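PDB 6DGM: phosphoglycerol transferase GacH from Streptococcus pyogenes MGAS5005, which probably transfers sn-glycerol 1-phosphate onto the rhamnose-based group A carbohydrate, using the manganese-binding, sulfatase-like domain that forms the C-terminal part of this membrane protein. Local coordinates for residues A[48-53]-A[289-294]; A[58-63]-A[220-225]; A[66-71]-A[247-252]; A[79-84]-A[308-313]. All blocks are in the same frame, centred on the assembly; numbering follows the deposited sequence.

Contact 1. Residues A[48-53]-A[289-294]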
loop_
_atom_site.group_PDB
_atom_site.type_symbol
_atom_site.label_atom_id
_atom_site.label_comp_id
_atom_site.label_asym_id
_atom_site.label_seq_id
_atom_site.Cartn_x
_atom_site.Cartn_y
_atom_site.Cartn_z
ATOM N N SER A 48 2.206 -9.333 -5.836
ATOM C CA SER A 48 3.473 -10.040 -5.956
ATOM C C SER A 48 4.519 -9.302 -6.780
ATOM O O SER A 48 5.491 -9.922 -7.214
ATOM C CB SER A 48 3.258 -11.455 -6.515
ATOM O OG SER A 48 2.568 -12.267 -5.590
ATOM N N LEU A 49 4.394 -7.995 -6.985
ATOM C CA LEU A 49 5.351 -7.285 -7.825
ATOM C C LEU A 49 6.624 -6.899 -7.068
ATOM O O LEU A 49 6.592 -6.142 -6.096
ATOM C CB LEU A 49 4.707 -6.048 -8.453
ATOM C CG LEU A 49 5.664 -5.325 -9.411
ATOM C CD1 LEU A 49 4.929 -4.877 -10.649
ATOM C CD2 LEU A 49 6.359 -4.148 -8.736
ATOM N N SER A 50 7.764 -7.350 -7.576
ATOM C CA SER A 50 9.035 -6.990 -6.967
ATOM C C SER A 50 10.147 -7.309 -7.957
ATOM O O SER A 50 10.194 -8.411 -8.519
ATOM C CB SER A 50 9.242 -7.746 -5.648
ATOM O OG SER A 50 10.337 -7.203 -4.917
ATOM N N ASP A 51 11.045 -6.353 -8.151
ATOM C CA ASP A 51 12.071 -6.471 -9.168
ATOM C C ASP A 51 12.959 -7.665 -8.876
ATOM O O ASP A 51 13.642 -7.676 -7.851
ATOM C CB ASP A 51 12.920 -5.203 -9.170
ATOM C CG ASP A 51 13.871 -5.126 -10.347
ATOM O OD1 ASP A 51 14.076 -6.135 -11.058
ATOM O OD2 ASP A 51 14.428 -4.031 -10.565
ATOM N N PRO A 52 13.000 -8.675 -9.746
ATOM C CA PRO A 52 13.896 -9.814 -9.485
ATOM C C PRO A 52 15.373 -9.453 -9.481
ATOM O O PRO A 52 16.186 -10.215 -8.937
ATOM C CB PRO A 52 13.550 -10.817 -10.595
ATOM C CG PRO A 52 12.779 -10.062 -11.619
ATOM C CD PRO A 52 12.207 -8.835 -10.980
ATOM N N ASP A 53 15.746 -8.305 -10.051
ATOM C CA ASP A 53 17.141 -7.891 -10.075
ATOM C C ASP A 53 17.713 -7.674 -8.679
ATOM O O ASP A 53 18.938 -7.694 -8.519
ATOM C CB ASP A 53 17.268 -6.608 -10.897
ATOM C CG ASP A 53 18.706 -6.203 -11.129
ATOM O OD1 ASP A 53 19.606 -7.060 -10.967
ATOM O OD2 ASP A 53 18.935 -5.023 -11.470
ATOM N N TYR A 289 12.001 -9.445 1.724
ATOM C CA TYR A 289 10.847 -8.689 2.196
ATOM C C TYR A 289 10.821 -7.255 1.681
ATOM O O TYR A 289 10.132 -6.412 2.267
ATOM C CB TYR A 289 10.796 -8.703 3.731
ATOM C CG TYR A 289 10.699 -10.107 4.270
ATOM C CD1 TYR A 289 9.472 -10.738 4.373
ATOM C CD2 TYR A 289 11.840 -10.828 4.632
ATOM C CE1 TYR A 289 9.364 -12.028 4.857
ATOM C CE2 TYR A 289 11.743 -12.136 5.107
ATOM C CZ TYR A 289 10.501 -12.728 5.213
ATOM O OH TYR A 289 10.394 -14.017 5.673
ATOM N N LEU A 290 11.512 -6.959 0.580
ATOM C CA LEU A 290 11.583 -5.601 0.053
ATOM C C LEU A 290 11.011 -5.557 -1.360
ATOM O O LEU A 290 11.632 -6.058 -2.308
ATOM C CB LEU A 290 13.021 -5.080 0.077
ATOM C CG LEU A 290 13.600 -4.852 1.475
ATOM C CD1 LEU A 290 15.077 -4.554 1.406
ATOM C CD2 LEU A 290 12.847 -3.715 2.177
ATOM N N THR A 291 9.855 -4.908 -1.504
ATOM C CA THR A 291 9.211 -4.716 -2.795
ATOM C C THR A 291 9.414 -3.277 -3.271
ATOM O O THR A 291 9.957 -2.427 -2.563
ATOM C CB THR A 291 7.713 -5.004 -2.683
ATOM O OG1 THR A 291 7.107 -3.985 -1.865
ATOM C CG2 THR A 291 7.445 -6.364 -2.064
ATOM N N ASP A 292 8.938 -3.004 -4.490
ATOM C CA ASP A 292 9.008 -1.669 -5.088
ATOM C C ASP A 292 7.754 -0.860 -4.810
ATOM O O ASP A 292 6.650 -1.402 -4.766
ATOM C CB ASP A 292 9.176 -1.814 -6.603
ATOM C CG ASP A 292 10.430 -2.570 -6.966
ATOM O OD1 ASP A 292 10.376 -3.829 -7.015
ATOM O OD2 ASP A 292 11.482 -1.906 -7.167
ATOM N N TYR A 293 7.929 0.446 -4.625
ATOM C CA TYR A 293 6.790 1.350 -4.568
ATOM C C TYR A 293 7.126 2.655 -5.285
ATOM O O TYR A 293 8.288 3.047 -5.418
ATOM C CB TYR A 293 6.337 1.665 -3.124
ATOM C CG TYR A 293 7.103 2.815 -2.486
ATOM C CD1 TYR A 293 6.652 4.124 -2.617
ATOM C CD2 TYR A 293 8.291 2.600 -1.783
ATOM C CE1 TYR A 293 7.354 5.175 -2.077
ATOM C CE2 TYR A 293 9.002 3.655 -1.237
ATOM C CZ TYR A 293 8.524 4.939 -1.380
ATOM O OH TYR A 293 9.198 6.013 -0.849
ATOM N N PHE A 294 6.077 3.334 -5.734
ATOM C CA PHE A 294 6.194 4.718 -6.173
ATOM C C PHE A 294 4.910 5.468 -5.846
ATOM O O PHE A 294 3.839 4.877 -5.677
ATOM C CB PHE A 294 6.594 4.861 -7.654
ATOM C CG PHE A 294 5.575 4.361 -8.654
ATOM C CD1 PHE A 294 4.445 5.096 -8.939
ATOM C CD2 PHE A 294 5.793 3.183 -9.360
ATOM C CE1 PHE A 294 3.523 4.663 -9.868
ATOM C CE2 PHE A 294 4.880 2.748 -10.310
ATOM C CZ PHE A 294 3.747 3.493 -10.569
HETATM O O HOH W 1 13.036 -1.612 -9.629
#
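S50 and T291 bring the two backbones to 4.8 Å between their CA atoms, where the irregular chain of 48-53 passes beside strand 290-297 without forming a β-bridge to it. The principal polar link is made by a strand side chain. D292 leans toward the loop, and its OD1 accepts the backbone N of D51 at 2.8 Å, with the N-H pointing to it at 156°. The same oxygen lies against CA of S50. With CG anti to the carbonyl carbon (chi1 -60°), the D292 carboxylate projects from the strand to the loop. D292 OD2 receives water 1 at 2.9 Å, and this water also donates to OD2 of D51. The water thus sits between two carboxylates whose OD2 atoms are 5.0 Å apart. The negative charge gathered here is probably offset by R54 and K72, which form salt bridges to OD1 and OD2 of D292, respectively. D51 OD1 accepts the backbone N of D53 in an Asx turn, from well above the carboxylate plane. S50 OG approaches L290 O at 3.1 Å in a weak bond whose proton is not settled, and T291 CB rests over L49 O. T291 OG1 turns to G269 O. In this sulfatase-type domain of the alkaline phosphatase superfamily, the loop follows directly on the manganese ligand E47, and D292 ties that loop to a central sheet strand close to D270 and H271.

Contact 2. Residues A[58-63]-A[220-225]; sequences VTVSHD and IVAEGK
V58, V60 and A222 turn their side chains to one face of a two-stranded antiparallel ribbon, T59 and E223 to the other. The ribbon is a small excursion at the surface, separate from the large sheet, and the directions of its strands differ by 167°. On the first face V60 CG2 meets A222 CB at 4.1 Å, while V60 CG1 looks toward I220 CG2. L235 of helix 229-257 packs against both V58 and A222, so the apolar face packs on that helix. T59 and E223 form the hydrogen-bonded pair, each carbonyl accepting the other's N-H. T59 N to E223 O, at 2.8 Å, is almost straight at 176°. V58 with G224 and V60 with A222 are the flanking non-hydrogen-bonded pairs, closer at their CA atoms and supplemented by a contact from A222 CA to T59 O of 3.3 Å. Past the strand end S61 N still donates to V221 O, but V221 N is returned to the hydroxyl OG of S61 at 2.8 Å, which chi1 of 54° places between backbone N and carbonyl carbon. That OG also hydrogen-bonds E219 O and, in the plane of the H62 ring at its edge, ND1 of H62 at 2.9 Å, where either atom could be the donor.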
loop_
_atom_site.group_PDB
_atom_site.type_symbol
_atom_site.label_atom_id
_atom_site.label_comp_id
_atom_site.label_asym_id
_atom_site.label_seq_id
_atom_site.Cartn_x
_atom_site.Cartn_y
_atom_site.Cartn_z
ATOM N N VAL A 58 19.986 -14.319 -8.747
ATOM C CA VAL A 58 19.105 -14.438 -9.910
ATOM C C VAL A 58 19.718 -13.688 -11.078
ATOM O O VAL A 58 20.307 -12.611 -10.902
ATOM C CB VAL A 58 17.709 -13.866 -9.571
ATOM C CG1 VAL A 58 16.981 -13.376 -10.824
ATOM C CG2 VAL A 58 16.895 -14.910 -8.846
ATOM N N THR A 59 19.550 -14.236 -12.279
ATOM C CA THR A 59 19.911 -13.561 -13.516
ATOM C C THR A 59 18.703 -13.601 -14.444
ATOM O O THR A 59 18.093 -14.659 -14.622
ATOM C CB THR A 59 21.104 -14.244 -14.184
ATOM O OG1 THR A 59 22.218 -14.269 -13.280
ATOM C CG2 THR A 59 21.510 -13.487 -15.450
ATOM N N VAL A 60 18.357 -12.454 -15.018
ATOM C CA VAL A 60 17.270 -12.339 -15.985
ATOM C C VAL A 60 17.872 -11.840 -17.288
ATOM O O VAL A 60 18.747 -10.968 -17.274
ATOM C CB VAL A 60 16.156 -11.388 -15.501
ATOM C CG1 VAL A 60 14.946 -11.476 -16.421
ATOM C CG2 VAL A 60 15.757 -11.712 -14.082
ATOM N N SER A 61 17.428 -12.412 -18.411
ATOM C CA SER A 61 18.026 -12.083 -19.701
ATOM C C SER A 61 17.740 -10.646 -20.120
ATOM O O SER A 61 18.503 -10.067 -20.904
ATOM C CB SER A 61 17.486 -13.032 -20.778
ATOM O OG SER A 61 16.061 -13.004 -20.773
ATOM N N HIS A 62 16.640 -10.072 -19.637
ATOM C CA HIS A 62 16.244 -8.722 -19.984
ATOM C C HIS A 62 15.696 -8.041 -18.742
ATOM O O HIS A 62 15.209 -8.691 -17.819
ATOM C CB HIS A 62 15.123 -8.709 -21.036
ATOM C CG HIS A 62 15.510 -9.318 -22.342
ATOM N ND1 HIS A 62 15.699 -10.672 -22.506
ATOM C CD2 HIS A 62 15.743 -8.755 -23.551
ATOM C CE1 HIS A 62 16.038 -10.916 -23.761
ATOM N NE2 HIS A 62 16.073 -9.770 -24.414
ATOM N N ASP A 63 15.771 -6.719 -18.733
ATOM C CA ASP A 63 15.086 -5.940 -17.713
ATOM C C ASP A 63 13.590 -6.067 -17.956
ATOM O O ASP A 63 13.113 -5.786 -19.063
ATOM C CB ASP A 63 15.527 -4.487 -17.838
ATOM C CG ASP A 63 15.026 -3.618 -16.714
ATOM O OD1 ASP A 63 14.213 -4.074 -15.881
ATOM O OD2 ASP A 63 15.464 -2.456 -16.657
ATOM N N ILE A 220 12.522 -13.704 -22.918
ATOM C CA ILE A 220 12.744 -13.460 -21.494
ATOM C C ILE A 220 12.941 -14.800 -20.808
ATOM O O ILE A 220 12.028 -15.634 -20.775
ATOM C CB ILE A 220 11.578 -12.685 -20.866
ATOM C CG1 ILE A 220 11.500 -11.277 -21.444
ATOM C CG2 ILE A 220 11.727 -12.641 -19.337
ATOM C CD1 ILE A 220 10.291 -10.540 -20.993
ATOM N N VAL A 221 14.136 -15.019 -20.276
ATOM C CA VAL A 221 14.462 -16.250 -19.568
ATOM C C VAL A 221 15.211 -15.850 -18.305
ATOM O O VAL A 221 15.961 -14.872 -18.288
ATOM C CB VAL A 221 15.293 -17.237 -20.413
ATOM C CG1 VAL A 221 14.513 -17.663 -21.656
ATOM C CG2 VAL A 221 16.608 -16.643 -20.787
ATOM N N ALA A 222 14.993 -16.608 -17.240
ATOM C CA ALA A 222 15.575 -16.277 -15.950
ATOM C C ALA A 222 16.056 -17.560 -15.296
ATOM O O ALA A 222 15.520 -18.649 -15.534
ATOM C CB ALA A 222 14.579 -15.548 -15.047
ATOM N N GLU A 223 17.104 -17.429 -14.503
ATOM C CA GLU A 223 17.607 -18.566 -13.754
ATOM C C GLU A 223 18.185 -18.045 -12.453
ATOM O O GLU A 223 18.524 -16.866 -12.327
ATOM C CB GLU A 223 18.657 -19.350 -14.536
ATOM C CG GLU A 223 19.885 -18.552 -14.893
ATOM C CD GLU A 223 20.860 -19.347 -15.732
ATOM O OE1 GLU A 223 20.418 -20.288 -16.423
ATOM O OE2 GLU A 223 22.069 -19.030 -15.695
ATOM N N GLY A 224 18.264 -18.939 -11.479
ATOM C CA GLY A 224 18.902 -18.651 -10.215
ATOM C C GLY A 224 19.981 -19.685 -9.927
ATOM O O GLY A 224 19.892 -20.831 -10.366
ATOM N N LYS A 225 20.997 -19.255 -9.181
ATOM C CA LYS A 225 22.099 -20.138 -8.829
ATOM C C LYS A 225 21.572 -21.342 -8.060
ATOM O O LYS A 225 20.862 -21.196 -7.059
ATOM C CB LYS A 225 23.112 -19.369 -7.971
ATOM C CG LYS A 225 24.369 -20.145 -7.647
ATOM C CD LYS A 225 25.343 -19.327 -6.801
ATOM C CE LYS A 225 26.540 -20.170 -6.382
ATOM N NZ LYS A 225 27.615 -19.355 -5.746
#

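Contact 3. Residues A[66-71]-A[247-252]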
loop_
_atom_site.group_PDB
_atom_site.type_symbol
_atom_site.label_atom_id
_atom_site.label_comp_id
_atom_site.label_asym_id
_atom_site.label_seq_id
_atom_site.Cartn_x
_atom_site.Cartn_y
_atom_site.Cartn_z
ATOM N N PRO A 66 11.520 -2.092 -16.967
ATOM C CA PRO A 66 12.177 -0.838 -17.387
ATOM C C PRO A 66 11.304 0.394 -17.236
ATOM O O PRO A 66 11.802 1.443 -16.803
ATOM C CB PRO A 66 12.557 -1.105 -18.853
ATOM C CG PRO A 66 11.562 -2.122 -19.302
ATOM C CD PRO A 66 11.320 -3.010 -18.108
ATOM N N ASN A 67 10.007 0.294 -17.546
ATOM C CA ASN A 67 9.138 1.460 -17.417
ATOM C C ASN A 67 8.898 1.811 -15.955
ATOM O O ASN A 67 8.868 2.988 -15.588
ATOM C CB ASN A 67 7.808 1.226 -18.128
ATOM C CG ASN A 67 7.977 1.060 -19.625
ATOM O OD1 ASN A 67 8.439 1.967 -20.312
ATOM N ND2 ASN A 67 7.620 -0.102 -20.132
ATOM N N ILE A 68 8.722 0.805 -15.104
ATOM C CA ILE A 68 8.500 1.096 -13.693
ATOM C C ILE A 68 9.762 1.656 -13.060
ATOM O O ILE A 68 9.694 2.571 -12.224
ATOM C CB ILE A 68 7.928 -0.142 -12.982
ATOM C CG1 ILE A 68 6.443 -0.293 -13.358
ATOM C CG2 ILE A 68 8.076 -0.001 -11.457
ATOM C CD1 ILE A 68 5.807 -1.598 -12.921
ATOM N N LYS A 69 10.935 1.198 -13.495
ATOM C CA LYS A 69 12.162 1.780 -12.969
ATOM C C LYS A 69 12.289 3.239 -13.378
ATOM O O LYS A 69 12.735 4.076 -12.583
ATOM C CB LYS A 69 13.379 0.985 -13.406
ATOM C CG LYS A 69 13.481 -0.361 -12.688
ATOM C CD LYS A 69 14.913 -0.859 -12.642
ATOM C CE LYS A 69 15.340 -1.490 -13.948
ATOM N NZ LYS A 69 15.508 -2.972 -13.796
ATOM N N ALA A 70 11.878 3.564 -14.604
ATOM C CA ALA A 70 11.922 4.945 -15.054
ATOM C C ALA A 70 10.936 5.804 -14.273
ATOM O O ALA A 70 11.221 6.968 -13.967
ATOM C CB ALA A 70 11.606 5.002 -16.541
ATOM N N ILE A 71 9.760 5.261 -13.975
ATOM C CA ILE A 71 8.804 5.983 -13.142
ATOM C C ILE A 71 9.406 6.251 -11.768
ATOM O O ILE A 71 9.355 7.376 -11.255
ATOM C CB ILE A 71 7.476 5.208 -13.058
ATOM C CG1 ILE A 71 6.791 5.198 -14.423
ATOM C CG2 ILE A 71 6.585 5.830 -11.981
ATOM C CD1 ILE A 71 5.814 4.049 -14.600
ATOM N N LYS A 247 4.641 -2.745 -19.038
ATOM C CA LYS A 247 4.140 -1.972 -20.172
ATOM C C LYS A 247 2.752 -1.408 -19.900
ATOM O O LYS A 247 2.466 -0.260 -20.269
ATOM C CB LYS A 247 4.131 -2.836 -21.427
ATOM C CG LYS A 247 5.509 -3.253 -21.873
ATOM C CD LYS A 247 5.413 -4.174 -23.080
ATOM C CE LYS A 247 6.772 -4.730 -23.451
ATOM N NZ LYS A 247 7.363 -5.513 -22.328
ATOM N N GLU A 248 1.868 -2.198 -19.285
ATOM C CA GLU A 248 0.516 -1.718 -19.047
ATOM C C GLU A 248 0.493 -0.609 -18.001
ATOM O O GLU A 248 -0.368 0.270 -18.061
ATOM C CB GLU A 248 -0.405 -2.863 -18.633
ATOM C CG GLU A 248 -0.539 -3.964 -19.678
ATOM C CD GLU A 248 -1.209 -3.496 -20.957
ATOM O OE1 GLU A 248 -1.847 -2.412 -20.952
ATOM O OE2 GLU A 248 -1.101 -4.217 -21.987
ATOM N N THR A 249 1.405 -0.651 -17.021
ATOM C CA THR A 249 1.468 0.398 -16.011
ATOM C C THR A 249 1.877 1.720 -16.652
ATOM O O THR A 249 1.287 2.769 -16.362
ATOM C CB THR A 249 2.444 -0.017 -14.897
ATOM O OG1 THR A 249 2.011 -1.247 -14.285
ATOM C CG2 THR A 249 2.554 1.064 -13.807
ATOM N N ARG A 250 2.863 1.692 -17.548
ATOM C CA ARG A 250 3.211 2.905 -18.284
ATOM C C ARG A 250 2.015 3.443 -19.065
ATOM O O ARG A 250 1.744 4.648 -19.041
ATOM C CB ARG A 250 4.381 2.632 -19.229
ATOM C CG ARG A 250 4.676 3.776 -20.206
ATOM C CD ARG A 250 5.783 3.393 -21.165
ATOM N NE ARG A 250 5.974 4.384 -22.219
ATOM C CZ ARG A 250 6.906 4.303 -23.163
ATOM N NH1 ARG A 250 7.738 3.269 -23.187
ATOM N NH2 ARG A 250 7.011 5.256 -24.079
ATOM N N ALA A 251 1.317 2.568 -19.801
ATOM C CA ALA A 251 0.177 3.007 -20.596
ATOM C C ALA A 251 -0.922 3.594 -19.722
ATOM O O ALA A 251 -1.569 4.581 -20.102
ATOM C CB ALA A 251 -0.373 1.848 -21.430
ATOM N N PHE A 252 -1.152 2.994 -18.558
ATOM C CA PHE A 252 -2.123 3.516 -17.604
ATOM C C PHE A 252 -1.754 4.924 -17.158
ATOM O O PHE A 252 -2.594 5.832 -17.175
ATOM C CB PHE A 252 -2.159 2.553 -16.420
ATOM C CG PHE A 252 -3.030 2.978 -15.266
ATOM C CD1 PHE A 252 -4.371 3.243 -15.445
ATOM C CD2 PHE A 252 -2.490 3.069 -13.990
ATOM C CE1 PHE A 252 -5.175 3.606 -14.357
ATOM C CE2 PHE A 252 -3.284 3.432 -12.903
ATOM C CZ PHE A 252 -4.628 3.687 -13.089
#
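The N67 amide and the R250 guanidinium are the two flat groups here, and they meet with their planes 60° apart, not stacked. N67 OD1 does the touching: it lies 3.1 Å from R250 CD and accepts a hydrogen bond from R250 NH1 at 3.2 Å. That bond is bent, 142° at the hydrogen, and tilted at both ends, the donor leaving the carbonyl plane of N67 and the acceptor leaving the guanidinium plane by similar amounts. The other end of the amide, ND2, stands over the turn of the opposing helix at K247 CA, 4.0 Å away. R250 runs extended from CG to NE past the amide, its CB packed on N67 CB, and NE goes on to a salt bridge with E254 one turn further along its helix. The guanidinium is therefore shared between its own helix and the neighbouring one. This is a helix-helix packing of the sulfatase-type α/β domain, in which helix 66-74 leans on the long helix 229-257. The axes come within 8.7 Å at an angle of 47°, both running in the same general sense. D246, one residue before 247-252, accepts the backbone N of N67 and of I68 with its carboxylate, in the first turn of the shorter helix. On the inner side the contact becomes apolar. I68 CG1 comes to 4.1 Å from T249 CG2, the two side chains crossing at about a right angle, and F267 of the central sheet touches both residues. T249 OG1 meanwhile hydrogen-bonds Y186 OH on helix 182-192.

Contact 4. Residues A[79-84]-A[308-313]; sequences LMQSDS and LINSSD
The last strand of the domain's large mixed sheet is joined here: L308 and I309, on edge strand 308-310, pair in parallel with L79 and M80 of strand 77-81. The two short strands cross at -41°, and the ladder consists of two bonds. I309 N donates to L79 O at 3.0 Å, in the plane of that carbonyl, and I309 O accepts Q81 N at 2.8 Å. One residue of the edge strand thus supplies both of its polar backbone atoms to the residues flanking M80. L79 and L308 share a face, where L308 CD1 swings back over the neighbouring strand, reaching L79 CB and the backbone N of Q81. M80 and I309 occupy the other face. M80 CG lies anti to its backbone N (chi1 -172°), and beyond it SD rests on S311 CB at 3.8 Å. As the strands separate, water 2 takes over from direct pairing: it lies 2.8 Å from Q81 O, 2.8 Å from D83 OD2 and 2.7 Å from S311 OG. D83 OD2 is also held by Q95 NE2 of helix 89-98. N310 N donates to OD2 of D313 at 2.9 Å, in the turn that leads to helix 314-321. Direct backbone bonds therefore hold the ladder, while beyond it the two segments are joined through a water that probably shares its two protons among more acceptors than it can serve at once.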
loop_
_atom_site.group_PDB
_atom_site.type_symbol
_atom_site.label_atom_id
_atom_site.label_comp_id
_atom_site.label_asym_id
_atom_site.label_seq_id
_atom_site.Cartn_x
_atom_site.Cartn_y
_atom_site.Cartn_z
ATOM N N LEU A 79 11.821 1.417 -1.894
ATOM C CA LEU A 79 11.494 0.073 -1.467
ATOM C C LEU A 79 10.514 0.132 -0.302
ATOM O O LEU A 79 10.585 1.028 0.545
ATOM C CB LEU A 79 12.754 -0.669 -1.018
ATOM C CG LEU A 79 13.872 -0.719 -2.056
ATOM C CD1 LEU A 79 15.089 -1.429 -1.493
ATOM C CD2 LEU A 79 13.401 -1.413 -3.312
ATOM N N MET A 80 9.605 -0.834 -0.282
ATOM C CA MET A 80 8.661 -1.021 0.806
ATOM C C MET A 80 9.013 -2.303 1.545
ATOM O O MET A 80 9.182 -3.361 0.922
ATOM C CB MET A 80 7.244 -1.164 0.254
ATOM C CG MET A 80 6.173 -1.161 1.322
ATOM S SD MET A 80 4.667 -1.967 0.775
ATOM C CE MET A 80 5.127 -3.697 0.942
ATOM N N GLN A 81 9.087 -2.220 2.863
ATOM C CA GLN A 81 9.254 -3.424 3.661
ATOM C C GLN A 81 7.901 -4.129 3.777
ATOM O O GLN A 81 6.903 -3.519 4.186
ATOM C CB GLN A 81 9.797 -3.106 5.045
ATOM C CG GLN A 81 10.075 -4.359 5.825
ATOM C CD GLN A 81 10.877 -4.110 7.060
ATOM O OE1 GLN A 81 12.067 -3.814 6.990
ATOM N NE2 GLN A 81 10.226 -4.212 8.212
ATOM N N SER A 82 7.862 -5.396 3.404
ATOM C CA SER A 82 6.664 -6.206 3.530
ATOM C C SER A 82 6.763 -7.046 4.796
ATOM O O SER A 82 7.853 -7.425 5.227
ATOM C CB SER A 82 6.534 -7.146 2.327
ATOM O OG SER A 82 5.411 -7.996 2.445
ATOM N N ASP A 83 5.605 -7.372 5.362
ATOM C CA ASP A 83 5.543 -8.193 6.556
ATOM C C ASP A 83 5.549 -9.685 6.278
ATOM O O ASP A 83 5.658 -10.456 7.241
ATOM C CB ASP A 83 4.285 -7.845 7.355
ATOM C CG ASP A 83 4.318 -6.429 7.853
ATOM O OD1 ASP A 83 5.098 -6.165 8.786
ATOM O OD2 ASP A 83 3.626 -5.567 7.273
ATOM N N SER A 84 5.460 -10.109 5.016
ATOM C CA SER A 84 5.358 -11.534 4.727
ATOM C C SER A 84 5.948 -11.821 3.360
ATOM O O SER A 84 6.388 -10.918 2.648
ATOM C CB SER A 84 3.916 -12.012 4.904
ATOM O OG SER A 84 3.022 -11.136 4.252
ATOM N N LEU A 308 13.281 3.627 1.862
ATOM C CA LEU A 308 12.785 2.400 2.479
ATOM C C LEU A 308 11.721 2.813 3.484
ATOM O O LEU A 308 12.026 3.479 4.486
ATOM C CB LEU A 308 13.925 1.658 3.170
ATOM C CG LEU A 308 13.550 0.474 4.058
ATOM C CD1 LEU A 308 12.728 -0.522 3.303
ATOM C CD2 LEU A 308 14.808 -0.168 4.619
ATOM N N ILE A 309 10.478 2.411 3.228
ATOM C CA ILE A 309 9.366 2.720 4.113
ATOM C C ILE A 309 8.511 1.468 4.265
ATOM O O ILE A 309 8.749 0.442 3.628
ATOM C CB ILE A 309 8.529 3.911 3.620
ATOM C CG1 ILE A 309 7.844 3.598 2.291
ATOM C CG2 ILE A 309 9.423 5.171 3.500
ATOM C CD1 ILE A 309 7.049 4.788 1.750
ATOM N N ASN A 310 7.524 1.563 5.143
ATOM C CA ASN A 310 6.586 0.482 5.403
ATOM C C ASN A 310 5.275 0.771 4.694
ATOM O O ASN A 310 4.973 1.914 4.353
ATOM C CB ASN A 310 6.314 0.440 6.908
ATOM C CG ASN A 310 5.985 -0.944 7.402
ATOM O OD1 ASN A 310 6.639 -1.927 7.033
ATOM N ND2 ASN A 310 4.962 -1.037 8.251
ATOM N N SER A 311 4.470 -0.282 4.502
ATOM C CA SER A 311 3.160 -0.093 3.880
ATOM C C SER A 311 2.298 0.893 4.670
ATOM O O SER A 311 1.502 1.641 4.089
ATOM C CB SER A 311 2.431 -1.434 3.740
ATOM O OG SER A 311 2.191 -2.088 4.990
ATOM N N SER A 312 2.443 0.905 5.996
ATOM C CA SER A 312 1.661 1.785 6.849
ATOM C C SER A 312 2.026 3.252 6.676
ATOM O O SER A 312 1.272 4.115 7.129
ATOM C CB SER A 312 1.849 1.370 8.312
ATOM O OG SER A 312 3.223 1.353 8.637
ATOM N N ASP A 313 3.161 3.550 6.040
ATOM C CA ASP A 313 3.637 4.905 5.852
ATOM C C ASP A 313 3.079 5.582 4.604
ATOM O O ASP A 313 3.342 6.765 4.400
ATOM C CB ASP A 313 5.170 4.910 5.701
ATOM C CG ASP A 313 5.910 4.558 6.973
ATOM O OD1 ASP A 313 5.473 4.967 8.073
ATOM O OD2 ASP A 313 6.949 3.861 6.853
HETATM O O HOH W 2 4.340 -3.672 5.272
#

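Contacts 1 and 4 share the central sheet near the manganese: strand 290-297 serves contact 1 and hydrogen-bonds strand 77-81 of contact 4, T291 O accepting M80 N. Contact 1 is buried, yet much of its chemistry is charged and water-mediated; contact 4 combines a regular ladder with a hydrated end. Contact 2, the most peripheral, relies on antiparallel backbone bonds, whereas contact 3, partly buried, joins helices mainly through side chains. K69 links three of them, forming a salt bridge with D63 of contact 2 and a weak, long ion pair with D51 of contact 1. Contacts 1 and 3 also meet apolarly, F294 against I71 and L49 against I68.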